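Local coordinates for gamma-glutamyltransferase 1 Threonine peptidase. MEROPS family T03 (Pseudomonas nitroreducens, PDB 7D9E) that catalyses the transfer of gamma-glutamyl groups from donors such as glutathione to amino acids, peptides or water, and serves in theanine synthesis, at the interface of chains A and B. Coordinates in Å, arbitrary orientation; residue numbers count along the deposited sequence, not the author numbering. Chains: chain A, Gamma-glutamyltransferase 1 Threonine peptidase. MEROPS family T03; chain B, Gamma-glutamyltransferase 1 Threonine peptidase. MEROPS family T03.

Contact 1: the interface of chains A and B. Residues chain A 83-85; chain B 11-13.
A:Val84 and B:Asn12 meet at the least polar part of this small patch. The amide oxygen OD1 of B:Asn12 lies 3.5 Å from CA of A:Val84, and the A:Val84 methyl CG1 stands further back. CB of B:Asn12 adds a contact to the carbonyl of A:Tyr83, so the asparagine lies against the end of the chain A strand with its own aliphatic carbon. Beside it, A:Tyr83 and B:Ala13 form an antiparallel beta bridge, a reciprocal pair in which each residue gives its N-H and takes one back. The A:Tyr83 N to B:Ala13 O bond is 2.9 Å, and the return bond from B:Ala13 N to A:Tyr83 O is 2.8 Å. Beyond the last strand residue the asparagine side chain takes over from backbone pairing. CG of B:Asn12 is anti to its own carbonyl carbon (chi1 -58°), which carries the amide across to A:Asp85, where OD1 of B:Asn12 accepts from the backbone N of A:Asp85 at 2.9 Å. That bond is nearly straight (174° at the hydrogen), although the donor is tilted from the plane of the amide. At the rim, ND2 of B:Asn12 meets a water at 2.9 Å, and the water reaches carboxylate oxygen OD1 of A:Asp85 at 2.8 Å. Both ends of one amide thus clasp A:Asp85, directly at its backbone and through water at its acid; the two flat groups are turned 63° apart. The bridge joins the end of strand A 77-84, just before the turn to strand 87-93, to the start of strand B 13-19, so the beta-sheet continues from one subunit to the other.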
# COMPACT_ATOMS: atom_id res chain seq x y z
N TYR A 83 12.62 11.05 2.47
CA TYR A 83 13.10 12.41 2.65
C TYR A 83 14.48 12.26 3.27
O TYR A 83 14.60 11.90 4.44
CB TYR A 83 12.14 13.21 3.54
CG TYR A 83 12.23 14.69 3.37
CD1 TYR A 83 11.74 15.30 2.22
CD2 TYR A 83 12.73 15.50 4.38
CE1 TYR A 83 11.80 16.67 2.06
CE2 TYR A 83 12.79 16.87 4.23
CZ TYR A 83 12.31 17.46 3.09
OH TYR A 83 12.36 18.82 2.96
N VAL A 84 15.51 12.52 2.48
CA VAL A 84 16.89 12.28 2.89
C VAL A 84 17.68 13.56 2.69
O VAL A 84 17.68 14.13 1.60
CB VAL A 84 17.55 11.13 2.09
CG1 VAL A 84 19.00 10.96 2.52
CG2 VAL A 84 16.76 9.86 2.28
N ASP A 85 18.34 14.02 3.76
CA ASP A 85 19.10 15.26 3.71
C ASP A 85 18.26 16.40 3.13
O ASP A 85 18.73 17.25 2.38
CB ASP A 85 20.39 15.06 2.92
CG ASP A 85 21.42 14.26 3.70
OD1 ASP A 85 21.27 14.15 4.94
OD2 ASP A 85 22.37 13.75 3.07
N GLY B 11 16.69 13.48 11.03
CA GLY B 11 15.52 13.96 10.32
C GLY B 11 15.26 13.31 8.98
O GLY B 11 14.37 13.77 8.26
N ASN B 12 15.99 12.27 8.61
CA ASN B 12 15.65 11.52 7.41
C ASN B 12 14.46 10.63 7.69
O ASN B 12 14.27 10.13 8.81
CB ASN B 12 16.82 10.64 7.00
CG ASN B 12 18.08 11.40 6.76
OD1 ASN B 12 18.07 12.47 6.15
ND2 ASN B 12 19.18 10.89 7.32
N ALA B 13 13.64 10.42 6.67
CA ALA B 13 12.41 9.66 6.83
C ALA B 13 12.23 8.69 5.69
O ALA B 13 12.58 8.96 4.54
CB ALA B 13 11.19 10.60 6.91
O HOH W 1 21.81 12.14 6.88

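Contact 2: the interface of chains A and B. Residues chain A 278-279, 282, 299, 303; chain B 102, 106, 110-111.
CG lies anti to the backbone N in both A:Lys282 (chi1 177°) and B:Phe102 (chi1 178°), throwing the lysine chain across helix B 97-109 and the phenyl ring in between helices A 271-284 and A 297-317, a helix-packing interface between the two subunits. CB of A:Leu278 sits over the centre of the B:Phe102 ring, 3.6 Å from its centroid, as a CH-pi contact. The opposite face is covered from within chain B by the amide ND2 of B:Asn106, so the ring is clamped flat between an aliphatic carbon and an amide nitrogen. CB of A:Lys282 lies at the ring edge, in plane, 4.0 Å from CZ of B:Phe102; the methyl CD2 of A:Leu303 reaches CE2 of B:Phe102 at 3.9 Å from the B:Asn106 side, out of the ring plane. An alanine in place of B:Phe102 would probably open a gap between the helices, leaving A:Leu278 and A:Leu303 without their packing partner and the B:Asn106 amide freer to turn. The A:Lys282 chain runs on past B:Asn106, its CD 3.5 Å from the amide oxygen OD1, then bends at its last torsion. This brings the amine nitrogen NZ tip to tip with the carboxylate of B:Asp110 in a short salt bridge, 2.5 Å to OD2, which it meets on the anti side and out of the carboxylate plane. Further along, B:Phe111 turns its edge to the A:Tyr299 ring (planes 72° apart), with CE2 3.6 Å from CE1 of the tyrosine. CG of A:Leu303 backs the other face of that phenol. The B:Asn106 amide, steeply turned against the tyrosine ring, ties these pieces together: its ND2 donates to the phenol oxygen OH of A:Tyr299 at 3.0 Å.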
# COMPACT_ATOMS: atom_id res chain seq x y z
N LEU A 278 -8.39 15.26 -3.44
CA LEU A 278 -9.13 15.24 -2.18
C LEU A 278 -8.80 16.46 -1.34
O LEU A 278 -9.71 17.16 -0.84
CB LEU A 278 -8.82 13.96 -1.40
CG LEU A 278 -9.39 12.67 -1.99
CD1 LEU A 278 -8.57 11.50 -1.45
CD2 LEU A 278 -10.87 12.47 -1.72
N ILE A 279 -7.51 16.74 -1.17
CA ILE A 279 -7.09 17.89 -0.37
C ILE A 279 -7.49 19.19 -1.05
O ILE A 279 -8.03 20.11 -0.42
CB ILE A 279 -5.57 17.83 -0.10
CG1 ILE A 279 -5.26 16.62 0.78
CG2 ILE A 279 -5.07 19.13 0.48
CD1 ILE A 279 -3.79 16.29 0.85
N LYS A 282 -11.30 19.67 -0.85
CA LYS A 282 -11.74 19.99 0.50
C LYS A 282 -11.40 21.42 0.87
O LYS A 282 -12.20 22.12 1.51
CB LYS A 282 -11.14 19.02 1.53
CG LYS A 282 -11.53 19.39 2.96
CD LYS A 282 -11.12 18.31 3.93
CE LYS A 282 -11.87 18.48 5.25
NZ LYS A 282 -11.57 19.82 5.85
N TYR A 299 -20.36 15.43 7.48
CA TYR A 299 -18.94 15.28 7.16
C TYR A 299 -18.72 14.10 6.23
O TYR A 299 -18.02 14.21 5.22
CB TYR A 299 -18.16 15.06 8.46
CG TYR A 299 -16.66 14.93 8.26
CD1 TYR A 299 -15.88 16.05 8.01
CD2 TYR A 299 -16.03 13.69 8.28
CE1 TYR A 299 -14.52 15.96 7.81
CE2 TYR A 299 -14.67 13.58 8.09
CZ TYR A 299 -13.92 14.73 7.85
OH TYR A 299 -12.56 14.64 7.67
N LEU A 303 -17.28 14.03 2.32
CA LEU A 303 -16.15 13.25 1.82
C LEU A 303 -16.59 12.35 0.67
O LEU A 303 -15.86 12.18 -0.32
CB LEU A 303 -15.50 12.40 2.91
CG LEU A 303 -14.92 13.10 4.13
CD1 LEU A 303 -13.88 12.19 4.79
CD2 LEU A 303 -14.31 14.46 3.84
N PHE B 102 -6.25 10.45 3.70
CA PHE B 102 -6.94 11.74 3.67
C PHE B 102 -7.66 12.00 4.99
O PHE B 102 -7.58 13.10 5.52
CB PHE B 102 -7.93 11.70 2.51
CG PHE B 102 -8.79 12.93 2.34
CD1 PHE B 102 -8.25 14.22 2.34
CD2 PHE B 102 -10.14 12.79 2.10
CE1 PHE B 102 -9.06 15.32 2.10
CE2 PHE B 102 -10.95 13.89 1.88
CZ PHE B 102 -10.40 15.14 1.87
N ASN B 106 -6.92 14.98 7.57
CA ASN B 106 -7.96 15.90 8.03
C ASN B 106 -8.01 15.94 9.56
O ASN B 106 -8.15 17.01 10.15
CB ASN B 106 -9.33 15.47 7.51
CG ASN B 106 -9.46 15.62 6.00
OD1 ASN B 106 -8.64 16.26 5.35
ND2 ASN B 106 -10.54 15.10 5.47
N ASP B 110 -6.97 19.58 10.27
CA ASP B 110 -8.19 20.36 10.36
C ASP B 110 -8.88 20.23 11.70
O ASP B 110 -9.32 21.23 12.25
CB ASP B 110 -9.16 19.95 9.24
CG ASP B 110 -8.61 20.30 7.85
OD1 ASP B 110 -7.57 20.98 7.76
OD2 ASP B 110 -9.23 19.88 6.85
N PHE B 111 -8.97 19.02 12.26
CA PHE B 111 -9.56 18.87 13.58
C PHE B 111 -8.55 18.98 14.71
O PHE B 111 -8.94 19.07 15.88
CB PHE B 111 -10.35 17.56 13.67
CG PHE B 111 -11.54 17.54 12.77
CD1 PHE B 111 -12.69 18.22 13.09
CD2 PHE B 111 -11.49 16.84 11.56
CE1 PHE B 111 -13.78 18.22 12.26
CE2 PHE B 111 -12.59 16.83 10.71
CZ PHE B 111 -13.74 17.54 11.07

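About 26 Å separate the C-alpha centres of contact 1 and contact 2, which share no residue or secondary-structure element. Contact 1 joins the subunits through strand pairing, whereas contact 2 does so by packing helices and by charge. Strand B 13-19 ends at B:Thr19 and helix B 97-109 starts at B:Ile97, just after B:Gly93 and B:Gly94; all four residues line the 6-diazenyl-5-oxo-l-norleucine pocket together with the nucleophile B:Thr1. Each contact thus involves a chain B element that leads to the active site, and may help to anchor it. Together they are likely to hold the two subunits in register, supporting the pocket from a distance.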